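Diaminobutyrate-pyruvate transaminase and L-2,4-diaminobutyrate decarboxylase (Vibrio parahaemolyticus, PDB 2QMA) probably uses pyridoxal 5'-phosphate to decarboxylate L-2,4-diaminobutyrate through this C-terminal decarboxylase domain, one part of a longer protein that probably also acts as a transaminase. Local coordinates at residues G298-L303 with K325-T330. Sequence-based numbering, arbitrary orientation.
Sequences GGALIL and KLFYQT
The methyl group of Ala300 fits between Leu326 and the ring of Phe327, joining a short 3-10 segment to a type I turn without any hydrogen bond across the contact. Ala300 CB lies over one face of the Phe327 ring in a CH-pi contact, 4.1 Å from the ring centroid, while Ala300 CA is 3.6 Å from Phe327 CE2. A small side chain suits this place because the flat ring packs against the backbone as well as the methyl. The CB atoms of Ala300 and Leu326 meet at 3.6 Å, and the buried, branched leucine covers the methyl with CB, CG and CD2. Phe327 CG is anti to the carbonyl carbon (chi1 -71°), and the far end of the side chain comes close to the 3-10 segment, where Leu303 CD1 lies 3.8 Å from Phe327 CE1. The turn begins at Lys325, the predicted cofactor lysine, which carries no pyridoxal phosphate here and forms a salt bridge with Asp322. The contact thus packs the loop after strand 290-295 against the loop linking strands 318-322 and 334-338 of the seven-stranded mixed sheet, the large-domain sheet of a fold-type I enzyme, as in related decarboxylases, while helix 389-411 touches Ala300 through Tyr396 and Leu326 through Leu399.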
# COMPACT_ATOMS: atom_id res chain seq x y z
N GLY A 298 -6.56 9.03 16.94
CA GLY A 298 -7.00 10.33 17.44
C GLY A 298 -6.36 11.55 16.79
O GLY A 298 -6.67 12.69 17.15
N GLY A 299 -5.49 11.31 15.82
CA GLY A 299 -4.90 12.40 15.05
C GLY A 299 -5.98 13.26 14.42
O GLY A 299 -5.80 14.47 14.31
N ALA A 300 -7.12 12.64 14.08
CA ALA A 300 -8.26 13.37 13.46
C ALA A 300 -8.80 14.51 14.33
O ALA A 300 -9.37 15.49 13.81
CB ALA A 300 -9.40 12.39 13.04
N LEU A 301 -8.62 14.40 15.64
CA LEU A 301 -9.14 15.43 16.54
C LEU A 301 -8.49 16.81 16.35
O LEU A 301 -8.96 17.81 16.89
CB LEU A 301 -8.98 14.97 17.98
CG LEU A 301 -9.79 13.76 18.40
CD1 LEU A 301 -9.58 13.61 19.93
CD2 LEU A 301 -11.33 13.89 18.03
N ILE A 302 -7.38 16.84 15.62
CA ILE A 302 -6.76 18.11 15.23
C ILE A 302 -7.78 19.07 14.56
O ILE A 302 -7.64 20.30 14.67
CB ILE A 302 -5.52 17.89 14.31
CG1 ILE A 302 -4.53 19.05 14.46
CG2 ILE A 302 -5.96 17.58 12.84
CD1 ILE A 302 -3.74 19.00 15.76
N LEU A 303 -8.81 18.50 13.93
CA LEU A 303 -9.82 19.30 13.22
C LEU A 303 -11.05 19.66 14.05
O LEU A 303 -11.91 20.45 13.59
CB LEU A 303 -10.32 18.59 11.96
CG LEU A 303 -9.30 18.24 10.88
CD1 LEU A 303 -9.99 17.49 9.69
CD2 LEU A 303 -8.49 19.47 10.44
N LYS A 325 -8.88 5.79 8.92
CA LYS A 325 -9.60 5.58 10.16
C LYS A 325 -10.66 6.71 10.31
O LYS A 325 -11.69 6.72 9.59
CB LYS A 325 -8.64 5.43 11.36
CG LYS A 325 -7.88 4.08 11.36
CD LYS A 325 -6.80 4.04 12.42
CE LYS A 325 -6.30 2.64 12.72
NZ LYS A 325 -5.42 1.97 11.73
N LEU A 326 -10.41 7.66 11.19
CA LEU A 326 -11.45 8.61 11.55
C LEU A 326 -11.65 9.72 10.51
O LEU A 326 -12.61 10.48 10.58
CB LEU A 326 -11.10 9.19 12.92
CG LEU A 326 -12.11 9.74 13.91
CD1 LEU A 326 -13.39 8.92 14.08
CD2 LEU A 326 -11.36 10.03 15.26
N PHE A 327 -10.76 9.81 9.52
CA PHE A 327 -11.00 10.73 8.38
C PHE A 327 -11.89 10.13 7.27
O PHE A 327 -12.18 10.79 6.26
CB PHE A 327 -9.70 11.15 7.73
CG PHE A 327 -8.82 12.10 8.54
CD1 PHE A 327 -8.80 13.48 8.27
CD2 PHE A 327 -7.93 11.60 9.50
CE1 PHE A 327 -7.93 14.35 8.98
CE2 PHE A 327 -7.09 12.43 10.21
CZ PHE A 327 -7.07 13.82 9.94
N TYR A 328 -12.30 8.87 7.47
CA TYR A 328 -13.25 8.18 6.56
C TYR A 328 -12.79 7.91 5.13
O TYR A 328 -13.62 7.60 4.26
CB TYR A 328 -14.55 8.97 6.51
CG TYR A 328 -15.11 9.27 7.87
CD1 TYR A 328 -15.61 8.24 8.69
CD2 TYR A 328 -15.25 10.59 8.31
CE1 TYR A 328 -16.18 8.51 9.94
CE2 TYR A 328 -15.85 10.88 9.58
CZ TYR A 328 -16.29 9.82 10.38
OH TYR A 328 -16.85 10.07 11.61
N GLN A 329 -11.49 8.01 4.87
CA GLN A 329 -10.96 7.70 3.55
C GLN A 329 -10.92 6.18 3.34
O GLN A 329 -10.76 5.43 4.30
CB GLN A 329 -9.54 8.33 3.38
CG GLN A 329 -9.56 9.85 3.68
CD GLN A 329 -10.63 10.60 2.86
OE1 GLN A 329 -10.45 10.83 1.66
NE2 GLN A 329 -11.74 10.95 3.50
N THR A 330 -11.03 5.73 2.09
CA THR A 330 -10.85 4.32 1.79
C THR A 330 -9.39 3.83 2.05
O THR A 330 -8.40 4.57 1.85
CB THR A 330 -11.22 4.00 0.33
OG1 THR A 330 -10.54 4.90 -0.52
CG2 THR A 330 -12.76 4.11 0.05